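Local coordinates for protein proline iminopeptidase (Streptomyces halstedii, PDB 3WMR) that hydrolyses amide bonds, taking polyketide substrates into a hydrophobic tunnel, and is classed with peptidases thought to release N-terminal proline from peptides, at residues A[145-150]-A[305-310]; A[61-66]-A[121-126]. One frame throughout, in Å; residues are numbered along the deposited sequence.

Interaction 1 of 2, residues A[145-150]-A[305-310]; sequences GLVVAN and EVMIDY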
# COMPACT_ATOMS: atom_id res chain seq x y z
N GLY A 145 13.15 3.48 -10.23
CA GLY A 145 11.83 4.05 -10.44
C GLY A 145 10.95 3.80 -9.24
O GLY A 145 11.20 2.88 -8.46
N LEU A 146 9.92 4.61 -9.09
CA LEU A 146 8.96 4.48 -8.00
C LEU A 146 7.56 4.53 -8.55
O LEU A 146 7.20 5.45 -9.30
CB LEU A 146 9.10 5.64 -7.00
CG LEU A 146 8.02 5.80 -5.92
CD1 LEU A 146 8.00 4.62 -4.96
CD2 LEU A 146 8.26 7.11 -5.16
N VAL A 147 6.74 3.57 -8.14
CA VAL A 147 5.31 3.67 -8.37
C VAL A 147 4.59 3.87 -7.03
O VAL A 147 4.83 3.15 -6.06
CB VAL A 147 4.75 2.43 -9.07
CG1 VAL A 147 3.27 2.64 -9.41
CG2 VAL A 147 5.56 2.15 -10.33
N VAL A 148 3.73 4.88 -6.99
CA VAL A 148 2.87 5.13 -5.86
C VAL A 148 1.44 4.92 -6.34
O VAL A 148 0.87 5.76 -7.06
CB VAL A 148 3.08 6.53 -5.23
CG1 VAL A 148 4.50 6.64 -4.69
CG2 VAL A 148 2.78 7.65 -6.21
N ALA A 149 0.89 3.77 -5.95
CA ALA A 149 -0.39 3.28 -6.41
C ALA A 149 -1.42 3.37 -5.29
O ALA A 149 -1.21 2.79 -4.23
CB ALA A 149 -0.25 1.83 -6.84
N ASN A 150 -2.52 4.09 -5.53
CA ASN A 150 -3.62 4.19 -4.58
C ASN A 150 -3.13 4.74 -3.26
O ASN A 150 -3.55 4.32 -2.18
CB ASN A 150 -4.29 2.83 -4.38
CG ASN A 150 -4.42 2.07 -5.69
OD1 ASN A 150 -5.18 2.47 -6.57
ND2 ASN A 150 -3.66 1.02 -5.83
N GLU A 305 -0.89 -3.99 -18.21
CA GLU A 305 -0.42 -3.20 -19.36
C GLU A 305 0.22 -1.88 -18.92
O GLU A 305 1.26 -1.48 -19.45
CB GLU A 305 -1.57 -2.90 -20.32
CG GLU A 305 -2.06 -4.09 -21.14
CD GLU A 305 -3.34 -3.80 -21.93
OE1 GLU A 305 -3.90 -2.68 -21.80
OE2 GLU A 305 -3.79 -4.70 -22.68
N VAL A 306 -0.40 -1.20 -17.97
CA VAL A 306 0.09 0.11 -17.54
C VAL A 306 1.44 -0.06 -16.85
O VAL A 306 2.39 0.64 -17.17
CB VAL A 306 -0.91 0.83 -16.62
CG1 VAL A 306 -0.28 2.05 -15.96
CG2 VAL A 306 -2.12 1.26 -17.43
N MET A 307 1.53 -1.03 -15.95
CA MET A 307 2.77 -1.34 -15.26
C MET A 307 3.89 -1.72 -16.22
O MET A 307 4.98 -1.15 -16.15
CB MET A 307 2.54 -2.44 -14.23
CG MET A 307 1.85 -1.96 -12.96
SD MET A 307 2.83 -0.73 -12.05
CE MET A 307 4.28 -1.69 -11.63
N ILE A 308 3.63 -2.66 -17.12
CA ILE A 308 4.67 -3.08 -18.06
C ILE A 308 5.18 -1.92 -18.91
O ILE A 308 6.39 -1.79 -19.13
CB ILE A 308 4.17 -4.22 -18.97
CG1 ILE A 308 3.91 -5.48 -18.14
CG2 ILE A 308 5.18 -4.52 -20.07
CD1 ILE A 308 5.11 -5.99 -17.38
N ASP A 309 4.26 -1.07 -19.38
CA ASP A 309 4.60 0.13 -20.16
C ASP A 309 5.54 1.06 -19.38
O ASP A 309 6.56 1.53 -19.90
CB ASP A 309 3.31 0.85 -20.55
CG ASP A 309 3.55 1.99 -21.53
OD1 ASP A 309 3.46 1.73 -22.76
OD2 ASP A 309 3.82 3.13 -21.08
N TYR A 310 5.21 1.31 -18.12
CA TYR A 310 6.07 2.12 -17.25
C TYR A 310 7.41 1.41 -17.02
O TYR A 310 8.48 2.00 -17.18
CB TYR A 310 5.37 2.40 -15.90
CG TYR A 310 6.34 2.89 -14.85
CD1 TYR A 310 6.77 4.22 -14.84
CD2 TYR A 310 6.87 2.03 -13.90
CE1 TYR A 310 7.68 4.68 -13.90
CE2 TYR A 310 7.78 2.47 -12.97
CZ TYR A 310 8.19 3.80 -12.97
OH TYR A 310 9.10 4.26 -12.03
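Tyr310 and Val147 bury the most surface where helix 300-312, the last helix of the chain, lies against the central sheet of the alpha/beta hydrolase fold. The helix runs nearly antiparallel to strand 143-149; the axes of the two short segments lie at 158° and pass 11.1 Å apart at their closest. Tyr310 spans this gap with CG anti to its backbone N (chi1 164°), so the ring reaches out to the strand. Val147 comes from the other side and the two side chains slide past one another. Its CG2, which stands beside the backbone N, does the touching: it meets the ring obliquely, 3.5 Å from Tyr310 CE2. Met307, one helical turn back, is folded at all three torsions, and its CE brings up the rear at 4.3 Å from Val147 CG2.

The tip of the tyrosine goes furthest. Tyr310 OH lies 3.2 Å from Gly145 CA, which sits at the edge of the ring, near its plane. A beta carbon on Gly145 would run into that hydroxyl. The hydroxyl is hydrogen-bonded to Pro257 O, just ahead of the neighbouring strand 258-263, while Leu146 points to the opposite face of the sheet, where it meets helix 127-137. A leucine in place of Tyr310 would probably lose both the bond to Pro257 and the close fit of the hydroxyl against Gly145 CA, loosening the seat of the helix.

The chemistry is thus mostly apolar, methyl and ring against methyl, with one buried hydroxyl at the far end whose polarity is met by a backbone carbonyl.

Interaction 2 of 2, residues A[61-66]-A[121-126]; sequences DYLLAM and VLFGQS
The Phe123 ring carries Met66 on one face and Leu63 at its edge, while the Tyr62 ring has Leu63 CG over one face, toward the rim, and the Gln125 amide at its edge. Tyr62, Leu63 and Met66, from the 3-10 segment 61-66, pack against Phe123 and Gln125 of strand 120-125 in the alpha/beta hydrolase fold, just where it runs into what fits a nucleophile elbow, with Gly124 and Ser126 in the GxSxG pattern and Ser126 the predicted nucleophile.

Met66 makes a Met-aromatic contact. The chain is extended as far as the sulfur and then bends, which brings CE almost squarely above the ring centre, 3.6 Å from the centroid of Phe123, as a CH-pi contact. The sulfur follows nearer the rim, with Met66 SD 3.4 Å from Phe123 CE2.

One step along, the contact turns polar. Tyr62 CG takes the crowded position between its backbone N and carbonyl carbon, and the hydroxyl points at Gln125, whose own chain bends at chi2 to offer the amide oxygen. Tyr62 OH donates to Gln125 OE1 over a very short 2.5 Å. The ring and amide planes are 74° apart, and the hydroxyl approaches from 40° above the carbonyl plane instead of along a lone pair, at a C=O...O angle of 131°. The same hydroxyl is also bonded to Gly54 N, in the HGGP loop after strand 49-52 that probably helps form the oxyanion hole, as in relatives. Gripped twice, it ties that loop to the residue just before the nucleophile; Gln125 also touches His293, the predicted proton donor.

Leu63 fills the corner between the two rings, its CD2 4.4 Å from Phe123 CE2 and 4.1 Å from Gln125 CG.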
# COMPACT_ATOMS: atom_id res chain seq x y z
N ASP A 61 -0.58 -10.36 0.63
CA ASP A 61 -1.47 -11.34 -0.03
C ASP A 61 -2.35 -10.74 -1.10
O ASP A 61 -2.45 -11.28 -2.20
CB ASP A 61 -2.35 -12.06 1.01
CG ASP A 61 -1.54 -12.86 2.01
OD1 ASP A 61 -1.49 -14.10 1.88
OD2 ASP A 61 -0.97 -12.24 2.93
N TYR A 62 -3.00 -9.62 -0.80
CA TYR A 62 -3.86 -8.93 -1.78
C TYR A 62 -3.11 -8.39 -3.01
O TYR A 62 -3.74 -7.99 -3.99
CB TYR A 62 -4.66 -7.80 -1.10
CG TYR A 62 -3.87 -6.49 -0.91
CD1 TYR A 62 -2.93 -6.38 0.10
CD2 TYR A 62 -4.09 -5.38 -1.72
CE1 TYR A 62 -2.20 -5.22 0.28
CE2 TYR A 62 -3.37 -4.19 -1.54
CZ TYR A 62 -2.42 -4.13 -0.53
OH TYR A 62 -1.67 -2.99 -0.32
N LEU A 63 -1.78 -8.37 -2.96
CA LEU A 63 -0.97 -7.94 -4.11
C LEU A 63 -0.50 -9.10 -4.99
O LEU A 63 0.28 -8.88 -5.92
CB LEU A 63 0.26 -7.13 -3.63
CG LEU A 63 -0.04 -5.78 -2.99
CD1 LEU A 63 1.23 -5.11 -2.51
CD2 LEU A 63 -0.78 -4.86 -3.95
N LEU A 64 -0.97 -10.33 -4.72
CA LEU A 64 -0.42 -11.53 -5.37
C LEU A 64 -0.67 -11.58 -6.88
O LEU A 64 0.11 -12.15 -7.61
CB LEU A 64 -0.93 -12.82 -4.72
CG LEU A 64 -0.17 -13.26 -3.47
CD1 LEU A 64 -0.93 -14.38 -2.75
CD2 LEU A 64 1.24 -13.70 -3.82
N ALA A 65 -1.72 -10.92 -7.34
CA ALA A 65 -1.97 -10.72 -8.77
C ALA A 65 -0.77 -10.20 -9.56
O ALA A 65 -0.61 -10.50 -10.74
CB ALA A 65 -3.13 -9.75 -8.94
N MET A 66 0.07 -9.40 -8.91
CA MET A 66 1.19 -8.77 -9.57
C MET A 66 2.35 -9.71 -9.94
O MET A 66 3.35 -9.27 -10.52
CB MET A 66 1.68 -7.60 -8.71
CG MET A 66 0.63 -6.52 -8.60
SD MET A 66 1.20 -5.02 -7.77
CE MET A 66 2.57 -4.57 -8.82
N VAL A 121 13.26 -1.64 -8.54
CA VAL A 121 12.15 -0.72 -8.76
C VAL A 121 11.22 -0.89 -7.56
O VAL A 121 11.09 -2.00 -7.04
CB VAL A 121 11.44 -1.02 -10.09
CG1 VAL A 121 10.28 -0.07 -10.37
CG2 VAL A 121 12.44 -0.95 -11.24
N LEU A 122 10.63 0.19 -7.07
CA LEU A 122 9.66 0.10 -5.97
C LEU A 122 8.24 0.40 -6.44
O LEU A 122 8.01 1.38 -7.16
CB LEU A 122 9.98 1.08 -4.83
CG LEU A 122 11.20 0.89 -3.93
CD1 LEU A 122 11.14 1.95 -2.84
CD2 LEU A 122 11.25 -0.49 -3.31
N PHE A 123 7.31 -0.49 -6.06
CA PHE A 123 5.87 -0.27 -6.22
C PHE A 123 5.30 -0.23 -4.82
O PHE A 123 5.47 -1.16 -4.04
CB PHE A 123 5.26 -1.42 -7.01
CG PHE A 123 3.76 -1.37 -7.13
CD1 PHE A 123 3.16 -0.78 -8.23
CD2 PHE A 123 2.95 -1.93 -6.15
CE1 PHE A 123 1.78 -0.76 -8.35
CE2 PHE A 123 1.55 -1.93 -6.28
CZ PHE A 123 0.97 -1.35 -7.37
N GLY A 124 4.65 0.87 -4.47
CA GLY A 124 4.12 1.02 -3.12
C GLY A 124 2.64 1.28 -3.24
O GLY A 124 2.25 2.22 -3.89
N GLN A 125 1.83 0.41 -2.63
CA GLN A 125 0.38 0.52 -2.70
C GLN A 125 -0.18 1.03 -1.37
O GLN A 125 0.15 0.47 -0.34
CB GLN A 125 -0.20 -0.87 -3.02
CG GLN A 125 -1.56 -0.84 -3.67
CD GLN A 125 -2.69 -0.74 -2.68
OE1 GLN A 125 -2.51 -0.97 -1.49
NE2 GLN A 125 -3.89 -0.44 -3.17
N SER A 126 -0.96 2.12 -1.39
CA SER A 126 -1.56 2.68 -0.16
C SER A 126 -0.45 3.25 0.72
O SER A 126 0.44 3.94 0.21
CB SER A 126 -2.45 1.61 0.56
OG SER A 126 -2.70 1.84 1.95

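Overall arrangement
Interaction 2 closes before interaction 1 opens along the chain, and their centres are 10 Å apart. They share one sheet: strands 120-125 and 143-149 are parallel neighbours, joined by probable hydrogen bonds from Val147 N to Leu122 O (2.7 Å) and from Gly124 N to Val147 O (2.8 Å). Phe123 links them on one face of that sheet, since it also touches Val147, Ala149 and Met307. The 3-10 segment 61-66 and the C-terminal helix 300-312 therefore meet a common apolar layer. Interaction 2 sits beside the predicted nucleophile, whereas interaction 1 lies further from the centre of the chain, on the side where the last helix packs, Val147 being about 12 Å from Ser126 between side chains.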